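Copper-containing nitrite reductase (Hyphomicrobium denitrificans 1NES1, PDB 6TFO) probably reduces nitrite to nitric oxide at a copper centre, drawing electrons from cytochrome c, as a trimeric multicopper-oxidase relative with an additional cupredoxin domain. Local coordinates at residues Ala146-Pro158 with Tyr188-Arg201. Residues are numbered along the deposited sequence; the frame is centred on the assembly and turned at random.
Sequences ADITRDPADLPGP and YWTFNGKVPGPFLR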
ATOM      1  N   ALA C 146     -17.667  35.588  -9.071  1.00 48.26           N
ATOM      2  CA  ALA C 146     -17.589  36.620 -10.131  1.00 50.75           C
ATOM      3  C   ALA C 146     -17.343  35.935 -11.478  1.00 55.64           C
ATOM      4  O   ALA C 146     -16.592  34.918 -11.500  1.00 60.37           O
ATOM      5  CB  ALA C 146     -16.498  37.612  -9.821  1.00 51.85           C
ATOM      6  N   ASP C 147     -17.979  36.433 -12.545  1.00 57.36           N
ATOM      7  CA  ASP C 147     -17.622  36.091 -13.949  1.00 54.09           C
ATOM      8  C   ASP C 147     -16.281  36.764 -14.252  1.00 52.69           C
ATOM      9  O   ASP C 147     -16.268  38.003 -14.292  1.00 54.02           O
ATOM     10  CB  ASP C 147     -18.724  36.514 -14.923  1.00 54.41           C
ATOM     11  CG  ASP C 147     -18.272  36.568 -16.372  1.00 54.81           C
ATOM     12  OD1 ASP C 147     -17.340  35.831 -16.726  1.00 53.39           O
ATOM     13  OD2 ASP C 147     -18.846  37.350 -17.128  1.00 59.24           O
ATOM     14  N   ILE C 148     -15.204  35.984 -14.435  1.00 53.70           N
ATOM     15  CA  ILE C 148     -13.820  36.501 -14.687  1.00 50.11           C
ATOM     16  C   ILE C 148     -13.444  36.364 -16.177  1.00 48.46           C
ATOM     17  O   ILE C 148     -12.291  36.694 -16.550  1.00 51.77           O
ATOM     18  CB  ILE C 148     -12.796  35.823 -13.748  1.00 48.02           C
ATOM     19  CG1 ILE C 148     -12.874  34.292 -13.746  1.00 45.30           C
ATOM     20  CG2 ILE C 148     -12.935  36.390 -12.345  1.00 47.56           C
ATOM     21  CD1 ILE C 148     -12.420  33.628 -15.016  1.00 47.34           C
ATOM     22  N   THR C 149     -14.369  35.908 -17.017  1.00 48.16           N
ATOM     23  CA  THR C 149     -14.146  35.733 -18.471  1.00 47.85           C
ATOM     24  C   THR C 149     -14.189  37.102 -19.164  1.00 47.10           C
ATOM     25  O   THR C 149     -15.246  37.772 -19.113  1.00 50.53           O
ATOM     26  CB  THR C 149     -15.171  34.761 -19.059  1.00 49.53           C
ATOM     27  OG1 THR C 149     -14.879  33.477 -18.500  1.00 50.33           O
ATOM     28  CG2 THR C 149     -15.149  34.712 -20.573  1.00 49.57           C
ATOM     29  N   ARG C 150     -13.076  37.487 -19.790  1.00 47.06           N
ATOM     30  CA  ARG C 150     -12.992  38.595 -20.775  1.00 47.65           C
ATOM     31  C   ARG C 150     -13.867  38.294 -21.996  1.00 48.31           C
ATOM     32  O   ARG C 150     -13.639  37.272 -22.668  1.00 42.92           O
ATOM     33  CB  ARG C 150     -11.547  38.762 -21.231  1.00 48.87           C
ATOM     34  CG  ARG C 150     -11.339  39.884 -22.244  1.00 53.44           C
ATOM     35  CD  ARG C 150     -11.508  41.250 -21.626  1.00 49.39           C
ATOM     36  NE  ARG C 150     -10.518  41.486 -20.587  1.00 48.76           N
ATOM     37  CZ  ARG C 150     -10.562  42.493 -19.732  1.00 47.50           C
ATOM     38  NH1 ARG C 150     -11.555  43.360 -19.785  1.00 48.27           N
ATOM     39  NH2 ARG C 150      -9.627  42.624 -18.810  1.00 48.71           N
ATOM     40  N   ASP C 151     -14.831  39.154 -22.306  1.00 53.15           N
ATOM     41  CA  ASP C 151     -15.585  39.017 -23.575  1.00 56.38           C
ATOM     42  C   ASP C 151     -14.562  39.132 -24.704  1.00 56.09           C
ATOM     43  O   ASP C 151     -13.668  39.973 -24.636  1.00 51.54           O
ATOM     44  CB  ASP C 151     -16.722  40.032 -23.681  1.00 56.84           C
ATOM     45  CG  ASP C 151     -17.669  39.651 -24.799  1.00 63.84           C
ATOM     46  OD1 ASP C 151     -17.348  39.951 -25.974  1.00 62.34           O
ATOM     47  OD2 ASP C 151     -18.669  38.967 -24.496  1.00 64.47           O
ATOM     48  N   PRO C 152     -14.613  38.287 -25.757  1.00 53.27           N
ATOM     49  CA  PRO C 152     -13.621  38.370 -26.834  1.00 54.20           C
ATOM     50  C   PRO C 152     -13.769  39.633 -27.710  1.00 51.24           C
ATOM     51  O   PRO C 152     -12.850  39.970 -28.419  1.00 49.35           O
ATOM     52  CB  PRO C 152     -13.868  37.069 -27.609  1.00 55.57           C
ATOM     53  CG  PRO C 152     -15.342  36.801 -27.406  1.00 57.66           C
ATOM     54  CD  PRO C 152     -15.610  37.235 -25.982  1.00 54.80           C
ATOM     55  N   ALA C 153     -14.909  40.317 -27.609  1.00 51.40           N
ATOM     56  CA  ALA C 153     -15.211  41.596 -28.295  1.00 49.07           C
ATOM     57  C   ALA C 153     -14.773  42.780 -27.433  1.00 43.03           C
ATOM     58  O   ALA C 153     -14.830  43.881 -27.920  1.00 46.66           O
ATOM     59  CB  ALA C 153     -16.684  41.667 -28.618  1.00 50.53           C
ATOM     60  N   ASP C 154     -14.331  42.557 -26.201  1.00 48.35           N
ATOM     61  CA  ASP C 154     -13.919  43.638 -25.266  1.00 48.38           C
ATOM     62  C   ASP C 154     -12.453  43.999 -25.548  1.00 52.73           C
ATOM     63  O   ASP C 154     -11.558  43.555 -24.777  1.00 48.39           O
ATOM     64  CB  ASP C 154     -14.176  43.216 -23.817  1.00 52.74           C
ATOM     65  CG  ASP C 154     -13.774  44.236 -22.767  1.00 52.90           C
ATOM     66  OD1 ASP C 154     -13.432  45.382 -23.137  1.00 52.26           O
ATOM     67  OD2 ASP C 154     -13.787  43.864 -21.584  1.00 52.98           O
ATOM     68  N   LEU C 155     -12.222  44.782 -26.613  1.00 56.09           N
ATOM     69  CA  LEU C 155     -10.918  45.432 -26.924  1.00 53.68           C
ATOM     70  C   LEU C 155     -11.153  46.754 -27.655  1.00 55.26           C
ATOM     71  O   LEU C 155     -12.171  46.927 -28.323  1.00 57.12           O
ATOM     72  CB  LEU C 155     -10.039  44.489 -27.757  1.00 52.46           C
ATOM     73  CG  LEU C 155     -10.408  44.318 -29.232  1.00 53.60           C
ATOM     74  CD1 LEU C 155      -9.294  43.591 -29.976  1.00 54.37           C
ATOM     75  CD2 LEU C 155     -11.745  43.597 -29.405  1.00 54.02           C
ATOM     76  N   PRO C 156     -10.225  47.729 -27.533  1.00 56.99           N
ATOM     77  CA  PRO C 156     -10.244  48.928 -28.372  1.00 59.75           C
ATOM     78  C   PRO C 156     -10.104  48.579 -29.862  1.00 59.42           C
ATOM     79  O   PRO C 156      -9.325  47.694 -30.173  1.00 50.85           O
ATOM     80  CB  PRO C 156      -9.014  49.747 -27.937  1.00 60.11           C
ATOM     81  CG  PRO C 156      -8.595  49.163 -26.606  1.00 62.77           C
ATOM     82  CD  PRO C 156      -9.104  47.734 -26.586  1.00 58.03           C
ATOM     83  N   GLY C 157     -10.830  49.291 -30.734  1.00 60.00           N
ATOM     84  CA  GLY C 157     -10.699  49.198 -32.202  1.00 54.71           C
ATOM     85  C   GLY C 157      -9.420  49.849 -32.720  1.00 52.11           C
ATOM     86  O   GLY C 157      -8.635  50.388 -31.937  1.00 49.17           O
ATOM     87  N   PRO C 158      -9.162  49.804 -34.054  1.00 56.07           N
ATOM     88  CA  PRO C 158      -7.973  50.438 -34.634  1.00 53.12           C
ATOM     89  C   PRO C 158      -7.827  51.881 -34.137  1.00 54.44           C
ATOM     90  O   PRO C 158      -8.830  52.578 -34.056  1.00 51.61           O
ATOM     91  CB  PRO C 158      -8.207  50.376 -36.151  1.00 51.79           C
ATOM     92  CG  PRO C 158      -9.152  49.196 -36.342  1.00 57.66           C
ATOM     93  CD  PRO C 158      -9.994  49.137 -35.075  1.00 57.77           C
ATOM     94  N   TYR C 188      -8.683  33.276  -8.717  1.00 43.61           N
ATOM     95  CA  TYR C 188      -7.953  33.923  -9.821  1.00 42.40           C
ATOM     96  C   TYR C 188      -7.175  35.115  -9.269  1.00 47.75           C
ATOM     97  O   TYR C 188      -7.645  35.785  -8.298  1.00 45.94           O
ATOM     98  CB  TYR C 188      -8.929  34.356 -10.911  1.00 46.05           C
ATOM     99  CG  TYR C 188      -9.571  33.222 -11.672  1.00 49.10           C
ATOM    100  CD1 TYR C 188     -10.728  32.623 -11.216  1.00 47.27           C
ATOM    101  CD2 TYR C 188      -9.027  32.755 -12.860  1.00 44.86           C
ATOM    102  CE1 TYR C 188     -11.347  31.612 -11.934  1.00 49.40           C
ATOM    103  CE2 TYR C 188      -9.629  31.744 -13.586  1.00 42.95           C
ATOM    104  CZ  TYR C 188     -10.790  31.168 -13.119  1.00 45.17           C
ATOM    105  OH  TYR C 188     -11.363  30.139 -13.803  1.00 46.08           O
ATOM    106  N   TRP C 189      -5.995  35.327  -9.848  1.00 45.61           N
ATOM    107  CA  TRP C 189      -5.240  36.602  -9.825  1.00 47.79           C
ATOM    108  C   TRP C 189      -5.321  37.231 -11.222  1.00 47.09           C
ATOM    109  O   TRP C 189      -5.051  36.523 -12.205  1.00 48.83           O
ATOM    110  CB  TRP C 189      -3.787  36.377  -9.382  1.00 50.20           C
ATOM    111  CG  TRP C 189      -3.640  35.664  -8.077  1.00 44.02           C
ATOM    112  CD1 TRP C 189      -4.600  35.488  -7.131  1.00 42.80           C
ATOM    113  CD2 TRP C 189      -2.435  35.084  -7.548  1.00 42.41           C
ATOM    114  NE1 TRP C 189      -4.083  34.806  -6.066  1.00 42.49           N
ATOM    115  CE2 TRP C 189      -2.760  34.534  -6.293  1.00 42.22           C
ATOM    116  CE3 TRP C 189      -1.126  34.951  -8.011  1.00 43.21           C
ATOM    117  CZ2 TRP C 189      -1.823  33.877  -5.499  1.00 43.13           C
ATOM    118  CZ3 TRP C 189      -0.196  34.310  -7.221  1.00 47.99           C
ATOM    119  CH2 TRP C 189      -0.542  33.781  -5.980  1.00 47.19           C
ATOM    120  N   THR C 190      -5.683  38.512 -11.309  1.00 52.21           N
ATOM    121  CA  THR C 190      -6.042  39.168 -12.593  1.00 49.57           C
ATOM    122  C   THR C 190      -5.501  40.594 -12.674  1.00 48.79           C
ATOM    123  O   THR C 190      -5.198  41.211 -11.632  1.00 42.91           O
ATOM    124  CB  THR C 190      -7.560  39.228 -12.772  1.00 47.50           C
ATOM    125  OG1 THR C 190      -8.071  40.150 -11.810  1.00 45.04           O
ATOM    126  CG2 THR C 190      -8.211  37.871 -12.621  1.00 47.88           C
ATOM    127  N   PHE C 191      -5.427  41.091 -13.910  1.00 51.48           N
ATOM    128  CA  PHE C 191      -5.441  42.535 -14.237  1.00 44.56           C
ATOM    129  C   PHE C 191      -6.918  42.909 -14.447  1.00 45.24           C
ATOM    130  O   PHE C 191      -7.556  42.348 -15.359  1.00 41.90           O
ATOM    131  CB  PHE C 191      -4.522  42.781 -15.432  1.00 42.75           C
ATOM    132  CG  PHE C 191      -3.067  42.427 -15.227  1.00 35.87           C
ATOM    133  CD1 PHE C 191      -2.234  43.241 -14.491  1.00 39.91           C
ATOM    134  CD2 PHE C 191      -2.514  41.325 -15.845  1.00 37.44           C
ATOM    135  CE1 PHE C 191      -0.883  42.947 -14.363  1.00 45.17           C
ATOM    136  CE2 PHE C 191      -1.169  41.023 -15.724  1.00 40.08           C
ATOM    137  CZ  PHE C 191      -0.346  41.842 -14.992  1.00 43.07           C
ATOM    138  N   ASN C 192      -7.468  43.726 -13.539  1.00 43.49           N
ATOM    139  CA  ASN C 192      -8.796  44.377 -13.677  1.00 47.57           C
ATOM    140  C   ASN C 192      -9.910  43.331 -13.627  1.00 47.80           C
ATOM    141  O   ASN C 192     -10.959  43.546 -14.253  1.00 50.11           O
ATOM    142  CB  ASN C 192      -8.818  45.258 -14.928  1.00 47.79           C
ATOM    143  CG  ASN C 192      -7.936  46.469 -14.732  1.00 48.36           C
ATOM    144  OD1 ASN C 192      -6.713  46.369 -14.738  1.00 50.38           O
ATOM    145  ND2 ASN C 192      -8.551  47.598 -14.431  1.00 58.22           N
ATOM    146  N   GLY C 193      -9.708  42.268 -12.852  1.00 53.42           N
ATOM    147  CA  GLY C 193     -10.779  41.330 -12.451  1.00 52.08           C
ATOM    148  C   GLY C 193     -11.249  40.426 -13.577  1.00 52.47           C
ATOM    149  O   GLY C 193     -12.358  39.876 -13.427  1.00 52.00           O
ATOM    150  N   LYS C 194     -10.463  40.264 -14.654  1.00 54.93           N
ATOM    151  CA  LYS C 194     -10.845  39.417 -15.816  1.00 49.09           C
ATOM    152  C   LYS C 194      -9.614  38.738 -16.436  1.00 43.06           C
ATOM    153  O   LYS C 194      -8.477  39.178 -16.189  1.00 35.69           O
ATOM    154  CB  LYS C 194     -11.625  40.261 -16.824  1.00 53.46           C
ATOM    155  CG  LYS C 194     -13.135  40.150 -16.717  1.00 55.45           C
ATOM    156  CD  LYS C 194     -13.859  41.473 -16.832  1.00 62.54           C
ATOM    157  CE  LYS C 194     -15.279  41.338 -17.358  1.00 69.41           C
ATOM    158  NZ  LYS C 194     -15.928  40.065 -16.935  1.00 68.53           N
ATOM    159  N   VAL C 195      -9.856  37.666 -17.193  1.00 38.04           N
ATOM    160  CA  VAL C 195      -8.795  36.824 -17.817  1.00 40.20           C
ATOM    161  C   VAL C 195      -9.194  36.602 -19.266  1.00 42.63           C
ATOM    162  O   VAL C 195     -10.266  36.057 -19.512  1.00 49.03           O
ATOM    163  CB  VAL C 195      -8.609  35.475 -17.092  1.00 40.71           C
ATOM    164  CG1 VAL C 195      -7.536  34.612 -17.742  1.00 44.77           C
ATOM    165  CG2 VAL C 195      -8.295  35.675 -15.628  1.00 39.27           C
ATOM    166  N   PRO C 196      -8.382  37.042 -20.255  1.00 38.77           N
ATOM    167  CA  PRO C 196      -7.155  37.804 -20.000  1.00 42.32           C
ATOM    168  C   PRO C 196      -7.394  39.247 -19.529  1.00 39.91           C
ATOM    169  O   PRO C 196      -8.515  39.699 -19.545  1.00 38.25           O
ATOM    170  CB  PRO C 196      -6.468  37.839 -21.374  1.00 44.72           C
ATOM    171  CG  PRO C 196      -7.629  37.765 -22.352  1.00 44.16           C
ATOM    172  CD  PRO C 196      -8.596  36.804 -21.688  1.00 42.69           C
ATOM    173  N   GLY C 197      -6.318  39.924 -19.130  1.00 42.42           N
ATOM    174  CA  GLY C 197      -6.313  41.346 -18.734  1.00 46.17           C
ATOM    175  C   GLY C 197      -6.760  42.258 -19.879  1.00 48.94           C
ATOM    176  O   GLY C 197      -7.063  41.791 -20.979  1.00 43.90           O
ATOM    177  N   PRO C 198      -6.868  43.585 -19.642  1.00 49.27           N
ATOM    178  CA  PRO C 198      -7.290  44.514 -20.689  1.00 51.22           C
ATOM    179  C   PRO C 198      -6.404  44.386 -21.931  1.00 46.95           C
ATOM    180  O   PRO C 198      -5.220  44.175 -21.762  1.00 52.04           O
ATOM    181  CB  PRO C 198      -7.147  45.888 -20.020  1.00 51.11           C
ATOM    182  CG  PRO C 198      -7.348  45.583 -18.552  1.00 53.69           C
ATOM    183  CD  PRO C 198      -6.648  44.256 -18.354  1.00 49.13           C
ATOM    184  N   PHE C 199      -7.007  44.461 -23.122  1.00 48.51           N
ATOM    185  CA  PHE C 199      -6.299  44.601 -24.422  1.00 52.65           C
ATOM    186  C   PHE C 199      -5.737  46.032 -24.523  1.00 46.43           C
ATOM    187  O   PHE C 199      -6.506  46.986 -24.568  1.00 44.72           O
ATOM    188  CB  PHE C 199      -7.228  44.271 -25.596  1.00 57.16           C
ATOM    189  CG  PHE C 199      -6.533  44.120 -26.925  1.00 57.09           C
ATOM    190  CD1 PHE C 199      -6.142  45.236 -27.656  1.00 54.65           C
ATOM    191  CD2 PHE C 199      -6.274  42.860 -27.444  1.00 57.68           C
ATOM    192  CE1 PHE C 199      -5.504  45.089 -28.878  1.00 56.40           C
ATOM    193  CE2 PHE C 199      -5.637  42.717 -28.668  1.00 61.41           C
ATOM    194  CZ  PHE C 199      -5.254  43.829 -29.382  1.00 58.25           C
ATOM    195  N   LEU C 200      -4.419  46.164 -24.491  1.00 45.51           N
ATOM    196  CA  LEU C 200      -3.720  47.467 -24.586  1.00 49.67           C
ATOM    197  C   LEU C 200      -3.323  47.696 -26.050  1.00 54.97           C
ATOM    198  O   LEU C 200      -2.736  46.787 -26.677  1.00 47.74           O
ATOM    199  CB  LEU C 200      -2.506  47.452 -23.659  1.00 48.85           C
ATOM    200  CG  LEU C 200      -2.799  47.053 -22.215  1.00 49.80           C
ATOM    201  CD1 LEU C 200      -1.511  47.032 -21.398  1.00 51.78           C
ATOM    202  CD2 LEU C 200      -3.819  48.000 -21.589  1.00 49.25           C
ATOM    203  N   ARG C 201      -3.694  48.857 -26.583  1.00 58.77           N
ATOM    204  CA  ARG C 201      -3.534  49.221 -28.018  1.00 51.93           C
ATOM    205  C   ARG C 201      -2.888  50.605 -28.072  1.00 47.27           C
ATOM    206  O   ARG C 201      -3.504  51.583 -27.594  1.00 46.11           O
ATOM    207  CB  ARG C 201      -4.891  49.197 -28.729  1.00 51.65           C
ATOM    208  CG  ARG C 201      -4.783  49.057 -30.238  1.00 53.19           C
ATOM    209  CD  ARG C 201      -6.105  48.636 -30.847  1.00 54.27           C
ATOM    210  NE  ARG C 201      -5.975  48.271 -32.259  1.00 50.56           N
ATOM    211  CZ  ARG C 201      -6.811  47.470 -32.922  1.00 46.78           C
ATOM    212  NH1 ARG C 201      -7.838  46.898 -32.316  1.00 43.99           N
ATOM    213  NH2 ARG C 201      -6.591  47.220 -34.196  1.00 49.64           N
TER
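The carbonyl oxygen of Pro-196 is gripped side-on by the guanidinium of Arg-150, whose NE lies 2.9 Å from Pro-196 O while NH2 adds a second bond to the same oxygen, in the carbonyl plane and on a lone pair. Bends at chi2 and chi3 (70° and 62°) curl the side chain so that its NE/NH2 edge faces Pro-196 O. Lys-194 CB covers one guanidinium face and Pro-198 CA the opposite one, and Arg-150 NH1 forms a salt bridge to Asp-154 OD2 (2.9 Å), tying the Asp-151 to Asp-154 turn to the same group. A leucine in place of Arg-150 would probably leave Pro-196 O without either donor and the Asp-154 carboxylate without its mate.

Beside this, a single beta bridge pairs the backbones: Val-195 N donates to Ile-148 O (2.7 Å), and Arg-150 N to Val-195 O. Lys-194, long enough to reach back across, bonds through NZ to Thr-149 O (3.2 Å). Ile-148 lays its CG1-CD1 arm over one face of the Tyr-188 ring, CG1 in CH-pi contact, while the CG2 branch turns to Gly-193 O.

Further along, Leu-155 CD1 sits over the centre of the Phe-199 ring, 3.9 Å from its centroid. Arg-201, extended from CG to NE, brings NH1 to Pro-156 O (2.7 Å), its guanidinium lying against the Gly-157 to Pro-158 peptide; Arg-201 also forms salt bridges with Glu-283 (through NE) and Glu-294 (through NH1).

The linker 146-158, between strands 128-134 and 166-181, thus runs along the connection from strand 184-191 to strand 200-203 in a cupredoxin domain, with strand 293-302 packing on Pro-196 and Pro-158.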